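PDB 7CNE: sphingomyelinase C from Streptomyces griseocarneus, which belongs to the endonuclease/exonuclease/phosphatase family and is a single-chain protein built on the two-sheet DNase I-like alpha/beta fold. Local coordinates for residues A[9-14]-A[44-49]; A[116-121]-A[168-173]; A[212-217]-A[251-256]; A[220-225]-A[265-270]. All coordinates share one frame; numbering follows the deposited sequence.

Contact 1: A[9-14]-A[44-49]; sequences SLKVLT and QGNDVV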
loop_
_atom_site.group_PDB
_atom_site.type_symbol
_atom_site.label_atom_id
_atom_site.label_comp_id
_atom_site.label_asym_id
_atom_site.label_seq_id
_atom_site.Cartn_x
_atom_site.Cartn_y
_atom_site.Cartn_z
ATOM N N SER A 9 -17.932 -10.776 0.479
ATOM C CA SER A 9 -17.591 -9.721 -0.469
ATOM C C SER A 9 -17.126 -8.484 0.301
ATOM O O SER A 9 -17.924 -7.840 0.992
ATOM C CB SER A 9 -18.799 -9.407 -1.341
ATOM O OG SER A 9 -18.472 -8.486 -2.351
ATOM N N LEU A 10 -15.847 -8.146 0.176
ATOM C CA LEU A 10 -15.222 -7.093 0.963
ATOM C C LEU A 10 -14.826 -5.905 0.091
ATOM O O LEU A 10 -14.481 -6.059 -1.084
ATOM C CB LEU A 10 -13.964 -7.608 1.691
ATOM C CG LEU A 10 -14.083 -8.648 2.811
ATOM C CD1 LEU A 10 -12.763 -8.723 3.591
ATOM C CD2 LEU A 10 -15.233 -8.308 3.745
ATOM N N LYS A 11 -14.852 -4.720 0.700
ATOM C CA LYS A 11 -14.399 -3.479 0.082
ATOM C C LYS A 11 -13.012 -3.152 0.621
ATOM O O LYS A 11 -12.843 -3.020 1.837
ATOM C CB LYS A 11 -15.367 -2.347 0.416
ATOM C CG LYS A 11 -15.518 -1.268 -0.629
ATOM C CD LYS A 11 -16.958 -0.754 -0.595
ATOM C CE LYS A 11 -17.254 0.128 -1.785
ATOM N NZ LYS A 11 -17.395 1.568 -1.402
ATOM N N VAL A 12 -12.025 -3.009 -0.262
ATOM C CA VAL A 12 -10.637 -2.860 0.182
ATOM C C VAL A 12 -10.035 -1.596 -0.416
ATOM O O VAL A 12 -10.039 -1.419 -1.642
ATOM C CB VAL A 12 -9.785 -4.088 -0.180
ATOM C CG1 VAL A 12 -8.341 -3.885 0.304
ATOM C CG2 VAL A 12 -10.405 -5.357 0.449
ATOM N N LEU A 13 -9.516 -0.725 0.451
ATOM C CA LEU A 13 -8.810 0.486 0.037
ATOM C C LEU A 13 -7.305 0.270 0.124
ATOM O O LEU A 13 -6.803 -0.249 1.124
ATOM C CB LEU A 13 -9.209 1.677 0.915
ATOM C CG LEU A 13 -8.317 2.921 0.897
ATOM C CD1 LEU A 13 -8.449 3.689 -0.433
ATOM C CD2 LEU A 13 -8.647 3.837 2.080
ATOM N N THR A 14 -6.581 0.674 -0.916
ATOM C CA THR A 14 -5.137 0.804 -0.811
ATOM C C THR A 14 -4.786 2.256 -1.098
ATOM O O THR A 14 -5.323 2.851 -2.037
ATOM C CB THR A 14 -4.381 -0.174 -1.743
ATOM O OG1 THR A 14 -2.975 0.012 -1.589
ATOM C CG2 THR A 14 -4.754 -0.015 -3.219
ATOM N N GLN A 44 -13.774 6.260 4.201
ATOM C CA GLN A 44 -14.946 5.748 4.902
ATOM C C GLN A 44 -15.555 4.574 4.162
ATOM O O GLN A 44 -15.509 4.497 2.933
ATOM C CB GLN A 44 -16.022 6.827 5.066
ATOM C CG GLN A 44 -15.482 8.240 5.206
ATOM C CD GLN A 44 -14.603 8.398 6.433
ATOM O OE1 GLN A 44 -14.836 7.755 7.460
ATOM N NE2 GLN A 44 -13.569 9.240 6.325
ATOM N N GLY A 45 -16.145 3.662 4.930
ATOM C CA GLY A 45 -17.010 2.651 4.363
ATOM C C GLY A 45 -16.296 1.447 3.803
ATOM O O GLY A 45 -16.910 0.666 3.070
ATOM N N ASN A 46 -15.021 1.271 4.116
ATOM C CA ASN A 46 -14.306 0.096 3.655
ATOM C C ASN A 46 -14.351 -1.011 4.700
ATOM O O ASN A 46 -14.673 -0.792 5.867
ATOM C CB ASN A 46 -12.858 0.458 3.321
ATOM C CG ASN A 46 -12.780 1.566 2.306
ATOM O OD1 ASN A 46 -13.204 1.394 1.164
ATOM N ND2 ASN A 46 -12.266 2.717 2.717
ATOM N N ASP A 47 -13.990 -2.219 4.266
ATOM C CA ASP A 47 -13.762 -3.319 5.192
ATOM C C ASP A 47 -12.298 -3.431 5.611
ATOM O O ASP A 47 -12.003 -3.777 6.763
ATOM C CB ASP A 47 -14.220 -4.619 4.544
ATOM C CG ASP A 47 -15.712 -4.655 4.371
ATOM O OD1 ASP A 47 -16.388 -4.751 5.409
ATOM O OD2 ASP A 47 -16.192 -4.551 3.222
ATOM N N VAL A 48 -11.382 -3.173 4.688
ATOM C CA VAL A 48 -9.944 -3.267 4.937
ATOM C C VAL A 48 -9.296 -2.047 4.311
ATOM O O VAL A 48 -9.697 -1.616 3.223
ATOM C CB VAL A 48 -9.345 -4.570 4.352
ATOM C CG1 VAL A 48 -7.846 -4.669 4.634
ATOM C CG2 VAL A 48 -10.087 -5.804 4.889
ATOM N N VAL A 49 -8.309 -1.475 5.009
ATOM C CA VAL A 49 -7.512 -0.359 4.509
ATOM C C VAL A 49 -6.045 -0.759 4.602
ATOM O O VAL A 49 -5.581 -1.193 5.665
ATOM C CB VAL A 49 -7.772 0.950 5.292
ATOM C CG1 VAL A 49 -6.867 2.086 4.768
ATOM C CG2 VAL A 49 -9.251 1.359 5.199
HETATM O O HOH W 1 -18.477 -5.617 2.501
HETATM O O HOH W 2 -15.069 3.249 0.565
#
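Lys-11 to Leu-13 runs parallel to Asp-47 to Val-49, and the two backbones lock where Lys-11 O accepts both Asp-47 N (2.8 Å) and Val-48 N (3.2 Å). Leu-13 N reaches Val-48 O at 2.9 Å. One side chain extends this ladder toward the N terminus. Asp-47 CG stands beside its own backbone N (chi1 -68°), and OD2 takes the Lys-11 N-H through its anti lone pair at 2.9 Å, nearly straight at 168°. A water bridges the same oxygen to Ser-9 O; Asp-47 OD1 is held by the indole N-H of Trp-108. The Leu-10 and Asp-47 side chains cross at about a right angle, with Leu-10 CD2 3.7 Å from Asp-47 CG. The paired segments are strand starts of a beta-alpha-beta crossover, helix 30-39 joining strand 12-19 to strand 48-54. On one face of the sheet, Val-12 and Val-48 lie side by side, CG2 of the first 4.1 Å from CB of the second, Val-48 against Leu-137 and Val-12 against Val-249, both of the other sheet. On the opposite face Leu-13 CD2 meets Val-49 CG1 at 3.7 Å. Asn-46 ND2 packs 3.7 Å from Leu-13 CB while donating to Phe-42 O.

Contact 2: A[116-121]-A[168-173]; sequences VIFNDA and SRQFRQ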
loop_
_atom_site.group_PDB
_atom_site.type_symbol
_atom_site.label_atom_id
_atom_site.label_comp_id
_atom_site.label_asym_id
_atom_site.label_seq_id
_atom_site.Cartn_x
_atom_site.Cartn_y
_atom_site.Cartn_z
ATOM N N VAL A 116 6.898 -9.668 6.922
ATOM C CA VAL A 116 8.047 -10.263 6.255
ATOM C C VAL A 116 8.766 -9.130 5.540
ATOM O O VAL A 116 8.146 -8.393 4.767
ATOM C CB VAL A 116 7.631 -11.374 5.265
ATOM C CG1 VAL A 116 8.848 -11.973 4.565
ATOM C CG2 VAL A 116 6.791 -12.470 5.969
ATOM N N ILE A 117 10.052 -8.971 5.818
ATOM C CA ILE A 117 10.883 -7.972 5.144
ATOM C C ILE A 117 11.415 -8.588 3.851
ATOM O O ILE A 117 11.806 -9.761 3.821
ATOM C CB ILE A 117 12.021 -7.494 6.072
ATOM C CG1 ILE A 117 11.464 -6.981 7.409
ATOM C CG2 ILE A 117 12.971 -6.479 5.383
ATOM C CD1 ILE A 117 10.240 -6.103 7.318
ATOM N N PHE A 118 11.399 -7.812 2.770
ATOM C CA PHE A 118 11.790 -8.331 1.460
ATOM C C PHE A 118 13.240 -8.805 1.457
ATOM O O PHE A 118 14.123 -8.172 2.041
ATOM C CB PHE A 118 11.606 -7.252 0.388
ATOM C CG PHE A 118 10.182 -7.023 0.007
ATOM C CD1 PHE A 118 9.361 -8.099 -0.327
ATOM C CD2 PHE A 118 9.654 -5.741 -0.028
ATOM C CE1 PHE A 118 8.041 -7.893 -0.686
ATOM C CE2 PHE A 118 8.328 -5.532 -0.384
ATOM C CZ PHE A 118 7.520 -6.612 -0.706
ATOM N N ASN A 119 13.481 -9.931 0.791
ATOM C CA ASN A 119 14.840 -10.437 0.633
ATOM C C ASN A 119 15.590 -9.739 -0.489
ATOM O O ASN A 119 16.827 -9.787 -0.513
ATOM C CB ASN A 119 14.815 -11.947 0.364
ATOM C CG ASN A 119 14.275 -12.730 1.528
ATOM O OD1 ASN A 119 14.423 -12.320 2.680
ATOM N ND2 ASN A 119 13.641 -13.870 1.244
ATOM N N ASP A 120 14.870 -9.089 -1.406
ATOM C CA ASP A 120 15.452 -8.467 -2.592
ATOM C C ASP A 120 14.989 -7.023 -2.692
ATOM O O ASP A 120 13.784 -6.752 -2.618
ATOM C CB ASP A 120 15.047 -9.228 -3.865
ATOM C CG ASP A 120 15.475 -10.685 -3.839
ATOM O OD1 ASP A 120 14.708 -11.516 -3.324
ATOM O OD2 ASP A 120 16.577 -10.997 -4.350
ATOM N N ALA A 121 15.937 -6.105 -2.885
ATOM C CA ALA A 121 15.632 -4.687 -3.045
ATOM C C ALA A 121 16.903 -3.972 -3.482
ATOM O O ALA A 121 18.008 -4.480 -3.289
ATOM C CB ALA A 121 15.088 -4.072 -1.750
ATOM N N SER A 168 10.112 -8.177 -9.292
ATOM C CA SER A 168 9.750 -9.538 -9.668
ATOM C C SER A 168 10.051 -10.507 -8.532
ATOM O O SER A 168 9.208 -11.332 -8.167
ATOM C CB SER A 168 10.495 -9.946 -10.943
ATOM O OG SER A 168 10.258 -11.303 -11.268
ATOM N N ARG A 169 11.249 -10.404 -7.945
ATOM C CA ARG A 169 11.595 -11.273 -6.823
ATOM C C ARG A 169 10.700 -11.005 -5.613
ATOM O O ARG A 169 10.348 -11.936 -4.875
ATOM C CB ARG A 169 13.072 -11.095 -6.456
ATOM C CG ARG A 169 14.041 -11.709 -7.493
ATOM C CD ARG A 169 15.362 -10.933 -7.607
ATOM N NE ARG A 169 16.290 -11.594 -8.535
ATOM C CZ ARG A 169 16.213 -11.505 -9.865
ATOM N NH1 ARG A 169 15.257 -10.774 -10.438
ATOM N NH2 ARG A 169 17.098 -12.138 -10.631
ATOM N N GLN A 170 10.323 -9.743 -5.385
ATOM C CA GLN A 170 9.434 -9.445 -4.258
ATOM C C GLN A 170 8.070 -10.102 -4.440
ATOM O O GLN A 170 7.521 -10.687 -3.498
ATOM C CB GLN A 170 9.283 -7.931 -4.083
ATOM C CG GLN A 170 10.587 -7.243 -3.604
ATOM C CD GLN A 170 10.450 -5.732 -3.468
ATOM O OE1 GLN A 170 9.442 -5.147 -3.882
ATOM N NE2 GLN A 170 11.464 -5.092 -2.878
ATOM N N PHE A 171 7.506 -10.017 -5.649
ATOM C CA PHE A 171 6.223 -10.670 -5.900
ATOM C C PHE A 171 6.342 -12.184 -5.750
ATOM O O PHE A 171 5.438 -12.836 -5.210
ATOM C CB PHE A 171 5.702 -10.318 -7.300
ATOM C CG PHE A 171 5.498 -8.840 -7.537
ATOM C CD1 PHE A 171 4.917 -8.033 -6.564
ATOM C CD2 PHE A 171 5.875 -8.262 -8.756
ATOM C CE1 PHE A 171 4.714 -6.652 -6.792
ATOM C CE2 PHE A 171 5.680 -6.892 -8.996
ATOM C CZ PHE A 171 5.100 -6.085 -8.001
ATOM N N ARG A 172 7.455 -12.768 -6.216
ATOM C CA ARG A 172 7.616 -14.218 -6.059
ATOM C C ARG A 172 7.866 -14.606 -4.603
ATOM O O ARG A 172 7.463 -15.696 -4.175
ATOM C CB ARG A 172 8.738 -14.737 -6.964
ATOM C CG ARG A 172 8.352 -14.702 -8.443
ATOM C CD ARG A 172 9.326 -15.472 -9.339
ATOM N NE ARG A 172 9.205 -15.034 -10.724
ATOM C CZ ARG A 172 10.051 -15.347 -11.699
ATOM N NH1 ARG A 172 11.118 -16.113 -11.456
ATOM N NH2 ARG A 172 9.828 -14.878 -12.922
ATOM N N GLN A 173 8.507 -13.735 -3.823
ATOM C CA GLN A 173 8.661 -14.019 -2.399
ATOM C C GLN A 173 7.306 -14.064 -1.702
ATOM O O GLN A 173 7.070 -14.914 -0.833
ATOM C CB GLN A 173 9.568 -12.976 -1.737
ATOM C CG GLN A 173 9.853 -13.305 -0.254
ATOM C CD GLN A 173 10.615 -12.210 0.498
ATOM O OE1 GLN A 173 11.152 -11.277 -0.099
ATOM N NE2 GLN A 173 10.669 -12.335 1.818
HETATM O O HOH W 3 12.314 -10.269 -2.386
#
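Gln-170 and Gln-173, one helical turn apart on helix 162-180, receive the chain as it leaves strand 110-117 at Phe-118 to Asp-120. The Gln-170 amide lies over one face of the Phe-118 ring, the planes only 11° apart, and its CG makes a CH-pi contact 3.7 Å from the ring centroid. Gln-170 NE2 donates to Asp-120 O at 2.9 Å, within the planes of both the amide and the carbonyl; OE1 accepts from Gln-152 N, which fixes the amide rotation. Here a helix packed on the six-stranded sheet of the DNase I-like fold grips the exit of an inner strand through glutamine amides. With CG anti to the backbone N (chi1 -175°) and the chain extended beyond it, Gln-173 carries its amide to the Phe-118/Asn-119 backbone. Its OE1, at the edge of the Phe-118 ring and in its plane, accepts the Asn-119 N-H at 2.8 Å, while NE2 makes a weak, 3.5 Å bond to Ile-117 O. The amides of Asn-119 and Gln-173 stack nearly parallel. At exposed Arg-169, CB and CD lie against the Asp-120 carboxylate, CD 3.5 Å from OD2, and a water joins Asp-120 OD1 to Gln-173 OE1.

Contact 3: A[212-217]-A[251-256]; sequences DLAPAD and HRNGHA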
loop_
_atom_site.group_PDB
_atom_site.type_symbol
_atom_site.label_atom_id
_atom_site.label_comp_id
_atom_site.label_asym_id
_atom_site.label_seq_id
_atom_site.Cartn_x
_atom_site.Cartn_y
_atom_site.Cartn_z
ATOM N N ASP A 212 1.207 -14.686 -9.018
ATOM C CA ASP A 212 0.122 -15.642 -9.270
ATOM C C ASP A 212 -1.244 -15.005 -8.995
ATOM O O ASP A 212 -2.093 -15.552 -8.284
ATOM C CB ASP A 212 0.317 -16.926 -8.464
ATOM C CG ASP A 212 -0.474 -18.110 -9.044
ATOM O OD1 ASP A 212 -1.010 -17.979 -10.166
ATOM O OD2 ASP A 212 -0.566 -19.164 -8.371
ATOM N N LEU A 213 -1.455 -13.835 -9.598
ATOM C CA LEU A 213 -2.603 -12.981 -9.328
ATOM C C LEU A 213 -3.595 -13.035 -10.480
ATOM O O LEU A 213 -3.198 -13.036 -11.645
ATOM C CB LEU A 213 -2.156 -11.529 -9.121
ATOM C CG LEU A 213 -1.053 -11.318 -8.083
ATOM C CD1 LEU A 213 -0.422 -9.949 -8.252
ATOM C CD2 LEU A 213 -1.641 -11.499 -6.684
ATOM N N ALA A 214 -4.888 -13.064 -10.151
ATOM C CA ALA A 214 -5.925 -12.871 -11.166
ATOM C C ALA A 214 -6.111 -11.380 -11.436
ATOM O O ALA A 214 -6.158 -10.587 -10.492
ATOM C CB ALA A 214 -7.243 -13.489 -10.714
ATOM N N PRO A 215 -6.186 -10.953 -12.694
ATOM C CA PRO A 215 -6.503 -9.547 -12.956
ATOM C C PRO A 215 -7.897 -9.239 -12.448
ATOM O O PRO A 215 -8.753 -10.125 -12.352
ATOM C CB PRO A 215 -6.422 -9.432 -14.484
ATOM C CG PRO A 215 -6.690 -10.814 -14.973
ATOM C CD PRO A 215 -6.088 -11.738 -13.937
ATOM N N ALA A 216 -8.108 -7.985 -12.068
ATOM C CA ALA A 216 -9.462 -7.550 -11.771
ATOM C C ALA A 216 -10.310 -7.705 -13.026
ATOM O O ALA A 216 -9.809 -7.622 -14.150
ATOM C CB ALA A 216 -9.471 -6.096 -11.287
ATOM N N ASP A 217 -11.601 -7.974 -12.832
ATOM C CA ASP A 217 -12.501 -8.014 -13.978
ATOM C C ASP A 217 -12.617 -6.645 -14.636
ATOM O O ASP A 217 -12.870 -6.557 -15.841
ATOM C CB ASP A 217 -13.865 -8.541 -13.541
ATOM C CG ASP A 217 -13.793 -9.979 -13.058
ATOM O OD1 ASP A 217 -13.424 -10.852 -13.868
ATOM O OD2 ASP A 217 -14.074 -10.233 -11.863
ATOM N N HIS A 251 -6.891 -10.560 -6.335
ATOM C CA HIS A 251 -7.055 -11.888 -5.769
ATOM C C HIS A 251 -6.001 -12.852 -6.313
ATOM O O HIS A 251 -5.372 -12.617 -7.351
ATOM C CB HIS A 251 -8.454 -12.422 -6.062
ATOM C CG HIS A 251 -9.518 -11.742 -5.268
ATOM N ND1 HIS A 251 -9.896 -12.174 -4.015
ATOM C CD2 HIS A 251 -10.258 -10.639 -5.527
ATOM C CE1 HIS A 251 -10.840 -11.378 -3.546
ATOM N NE2 HIS A 251 -11.076 -10.438 -4.441
ATOM N N ARG A 252 -5.826 -13.953 -5.589
ATOM C CA ARG A 252 -4.861 -14.993 -5.931
ATOM C C ARG A 252 -5.511 -16.063 -6.800
ATOM O O ARG A 252 -6.634 -16.499 -6.528
ATOM C CB ARG A 252 -4.318 -15.629 -4.649
ATOM C CG ARG A 252 -3.250 -16.678 -4.848
ATOM C CD ARG A 252 -2.477 -16.863 -3.544
ATOM N NE ARG A 252 -1.511 -17.951 -3.600
ATOM C CZ ARG A 252 -0.252 -17.828 -4.009
ATOM N NH1 ARG A 252 0.218 -16.654 -4.415
ATOM N NH2 ARG A 252 0.540 -18.893 -4.012
ATOM N N ASN A 253 -4.797 -16.496 -7.842
ATOM C CA ASN A 253 -5.323 -17.560 -8.691
ATOM C C ASN A 253 -5.615 -18.815 -7.875
ATOM O O ASN A 253 -4.880 -19.161 -6.948
ATOM C CB ASN A 253 -4.341 -17.891 -9.815
ATOM C CG ASN A 253 -4.322 -16.828 -10.896
ATOM O OD1 ASN A 253 -5.364 -16.264 -11.242
ATOM N ND2 ASN A 253 -3.134 -16.555 -11.444
ATOM N N GLY A 254 -6.705 -19.495 -8.225
ATOM C CA GLY A 254 -7.070 -20.730 -7.566
ATOM C C GLY A 254 -7.818 -20.575 -6.260
ATOM O O GLY A 254 -8.130 -21.587 -5.624
ATOM N N HIS A 255 -8.116 -19.354 -5.828
ATOM C CA HIS A 255 -8.841 -19.146 -4.586
ATOM C C HIS A 255 -10.189 -18.515 -4.884
ATOM O O HIS A 255 -10.364 -17.842 -5.905
ATOM C CB HIS A 255 -8.032 -18.278 -3.614
ATOM C CG HIS A 255 -6.878 -19.009 -3.005
ATOM N ND1 HIS A 255 -6.956 -19.619 -1.773
ATOM C CD2 HIS A 255 -5.644 -19.289 -3.490
ATOM C CE1 HIS A 255 -5.808 -20.216 -1.507
ATOM N NE2 HIS A 255 -4.993 -20.031 -2.532
ATOM N N ALA A 256 -11.148 -18.765 -4.000
ATOM C CA ALA A 256 -12.453 -18.138 -4.141
ATOM C C ALA A 256 -12.308 -16.620 -4.158
ATOM O O ALA A 256 -11.416 -16.046 -3.521
ATOM C CB ALA A 256 -13.379 -18.577 -3.005
HETATM O O HOH W 4 -2.382 -20.334 -6.778
HETATM O O HOH W 5 -8.323 -9.835 -8.706
#
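Asp-212 and Asn-253 make the tight half of this contact, at the point where a Schellman motif ends helix 203-211 and a type II turn, Arg-252 to His-255, follows strand 247-251. Asp-212 is the C-prime residue of that motif, and its positive phi (53°) turns the chain out of the helix. Two bonds join the pair. Asn-253 N donates to Asp-212 O at 2.9 Å, almost straight, and Asn-253 ND2 donates to Asp-212 OD1 at 2.9 Å. The second bond lies in the plane of the amide but meets OD1 from above the carboxylate plane; the two flat groups are turned 65° against each other. Together with Asn-253 N to Asp-212 O, the bond from Ala-214 N to His-251 O, also 2.9 Å, makes a single backbone bridge at Leu-213 and Arg-252. Ala-214 CB sits 3.4 Å from Asn-253 OD1.

On the looser sides water mediates. One water spans Asp-212 OD2 and Asn-253 O next to the turn; at the far end another joins Ala-214 O to His-251 N. Arg-252 makes no salt bridge to Asp-212; its side chain, extended from CG to NE, carries the guanidinium into a salt bridge with Asp-175 of helix 162-180, and Asp-212 OD2, well out of the guanidinium plane, stays 4.5 Å from Arg-252 NH2.

Contact 4: A[220-225]-A[265-270]; sequences AGHPYS and VVQETS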
loop_
_atom_site.group_PDB
_atom_site.type_symbol
_atom_site.label_atom_id
_atom_site.label_comp_id
_atom_site.label_asym_id
_atom_site.label_seq_id
_atom_site.Cartn_x
_atom_site.Cartn_y
_atom_site.Cartn_z
ATOM N N ALA A 220 -11.349 0.640 -13.151
ATOM C CA ALA A 220 -12.266 1.721 -13.459
ATOM C C ALA A 220 -11.763 3.034 -12.874
ATOM O O ALA A 220 -10.751 3.082 -12.163
ATOM C CB ALA A 220 -13.666 1.387 -12.930
ATOM N N GLY A 221 -12.496 4.109 -13.169
ATOM C CA GLY A 221 -12.155 5.406 -12.615
ATOM C C GLY A 221 -11.015 6.068 -13.376
ATOM O O GLY A 221 -10.815 5.842 -14.570
ATOM N N HIS A 222 -10.257 6.893 -12.661
ATOM C CA HIS A 222 -9.205 7.672 -13.294
ATOM C C HIS A 222 -8.134 6.737 -13.855
ATOM O O HIS A 222 -7.847 5.690 -13.256
ATOM C CB HIS A 222 -8.605 8.651 -12.285
ATOM C CG HIS A 222 -7.720 9.686 -12.901
ATOM N ND1 HIS A 222 -8.204 10.695 -13.707
ATOM C CD2 HIS A 222 -6.381 9.879 -12.820
ATOM C CE1 HIS A 222 -7.200 11.463 -14.100
ATOM N NE2 HIS A 222 -6.084 10.988 -13.576
ATOM N N PRO A 223 -7.556 7.053 -15.022
ATOM C CA PRO A 223 -6.581 6.133 -15.628
ATOM C C PRO A 223 -5.276 5.988 -14.855
ATOM O O PRO A 223 -4.597 4.976 -15.047
ATOM C CB PRO A 223 -6.326 6.749 -17.015
ATOM C CG PRO A 223 -6.777 8.172 -16.891
ATOM C CD PRO A 223 -7.934 8.131 -15.949
ATOM N N TYR A 224 -4.888 6.948 -14.009
ATOM C CA TYR A 224 -3.546 6.956 -13.423
ATOM C C TYR A 224 -3.621 7.182 -11.919
ATOM O O TYR A 224 -3.915 8.295 -11.475
ATOM C CB TYR A 224 -2.673 8.041 -14.056
ATOM C CG TYR A 224 -2.639 8.014 -15.566
ATOM C CD1 TYR A 224 -1.922 7.036 -16.252
ATOM C CD2 TYR A 224 -3.315 8.978 -16.306
ATOM C CE1 TYR A 224 -1.889 7.015 -17.640
ATOM C CE2 TYR A 224 -3.288 8.966 -17.687
ATOM C CZ TYR A 224 -2.573 7.985 -18.347
ATOM O OH TYR A 224 -2.555 7.983 -19.722
ATOM N N SER A 225 -3.293 6.153 -11.131
ATOM C CA SER A 225 -3.245 6.358 -9.688
ATOM C C SER A 225 -2.007 7.134 -9.246
ATOM O O SER A 225 -1.950 7.561 -8.087
ATOM C CB SER A 225 -3.320 5.011 -8.955
ATOM O OG SER A 225 -2.085 4.329 -9.018
ATOM N N VAL A 265 -9.833 3.669 -9.394
ATOM C CA VAL A 265 -8.944 4.769 -9.031
ATOM C C VAL A 265 -9.807 6.004 -8.798
ATOM O O VAL A 265 -10.529 6.445 -9.699
ATOM C CB VAL A 265 -7.897 5.021 -10.124
ATOM C CG1 VAL A 265 -6.874 6.067 -9.656
ATOM C CG2 VAL A 265 -7.204 3.702 -10.529
ATOM N N VAL A 266 -9.750 6.558 -7.594
ATOM C CA VAL A 266 -10.681 7.600 -7.166
ATOM C C VAL A 266 -9.908 8.906 -7.062
ATOM O O VAL A 266 -9.100 9.087 -6.143
ATOM C CB VAL A 266 -11.354 7.252 -5.832
ATOM C CG1 VAL A 266 -12.184 8.422 -5.351
ATOM C CG2 VAL A 266 -12.213 5.993 -5.964
ATOM N N GLN A 267 -10.174 9.832 -7.986
ATOM C CA GLN A 267 -9.500 11.135 -8.011
ATOM C C GLN A 267 -10.260 12.117 -7.115
ATOM O O GLN A 267 -11.038 12.955 -7.573
ATOM C CB GLN A 267 -9.393 11.633 -9.448
ATOM C CG GLN A 267 -8.639 12.943 -9.649
ATOM C CD GLN A 267 -8.625 13.364 -11.104
ATOM O OE1 GLN A 267 -9.668 13.427 -11.750
ATOM N NE2 GLN A 267 -7.437 13.615 -11.640
ATOM N N GLU A 268 -10.034 12.000 -5.803
ATOM C CA GLU A 268 -10.673 12.871 -4.819
ATOM C C GLU A 268 -9.659 13.906 -4.343
ATOM O O GLU A 268 -8.602 13.545 -3.807
ATOM C CB GLU A 268 -11.227 12.078 -3.628
ATOM C CG GLU A 268 -11.726 12.984 -2.482
ATOM C CD GLU A 268 -12.308 12.236 -1.276
ATOM O OE1 GLU A 268 -12.613 11.028 -1.377
ATOM O OE2 GLU A 268 -12.471 12.869 -0.213
ATOM N N THR A 269 -9.969 15.186 -4.552
ATOM C CA THR A 269 -9.078 16.261 -4.139
ATOM C C THR A 269 -9.418 16.738 -2.730
ATOM O O THR A 269 -10.438 16.367 -2.140
ATOM C CB THR A 269 -9.135 17.443 -5.110
ATOM O OG1 THR A 269 -10.469 17.959 -5.172
ATOM C CG2 THR A 269 -8.676 17.024 -6.496
ATOM N N SER A 270 -8.539 17.575 -2.193
ATOM C CA SER A 270 -8.654 18.081 -0.839
ATOM C C SER A 270 -8.770 19.596 -0.868
ATOM O O SER A 270 -8.420 20.246 -1.856
ATOM C CB SER A 270 -7.438 17.687 0.008
ATOM O OG SER A 270 -6.278 18.447 -0.357
#
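An amide nitrogen sits over a histidine ring here: Gln-267 NE2 lies 3.3 Å above one face of His-222, offset toward the rim, and 3.3 Å from CE1. Amide and ring planes are tilted 38° apart, not a parallel stack. Pro-223 CD covers the opposite face of the ring. Both polar groups bond outside the pair, His-222 NE2 with Asp-227 OD2 and Gln-267 NE2 with Glu-230 OE1 and the hydroxyl of Tyr-291. Gln-267 CB points toward His-222; CG stands anti to the backbone N (chi1 -176°), a step across that direction, and the extended chain beyond it brings the amide over the ring. Next to this pair the ends of strands 218-221 and 261-265 meet, an outermost strand and its parallel neighbour in the seven-stranded sheet of the DNase I-like fold. A parallel bridge pairs Gly-221 with Val-265: Val-265 N donates to Ala-220 O at 3.0 Å, and Val-265 O accepts from His-222 N at 3.0 Å. Gly-221, with positive phi, brings its CA to 3.5 Å from Val-265 O. Val-265 is wedged into the bend that follows, its CB 3.2 Å from His-222 O and its CG1 3.6 Å from Ser-225 CA.

From the N terminus, contact 1 closes the first loop, the 29 residues that carry helix 30-39 between two strands of the seven-stranded sheet. Contact 2 follows in series and closes 46 residues, bringing helix 162-180 back to the end of strand 110-117 in the six-stranded sheet; its centre is about 25 Å from that of contact 1, across the centre of the chain. The last two contacts cross: 212-217 and 220-225 come in turn, then their partners 251-256 and 265-270 in the same order. Contact 3 ties the end of helix 203-211 to the end of strand 247-251, whereas contact 4 returns to the sheet of contact 1, at its 218-221 border.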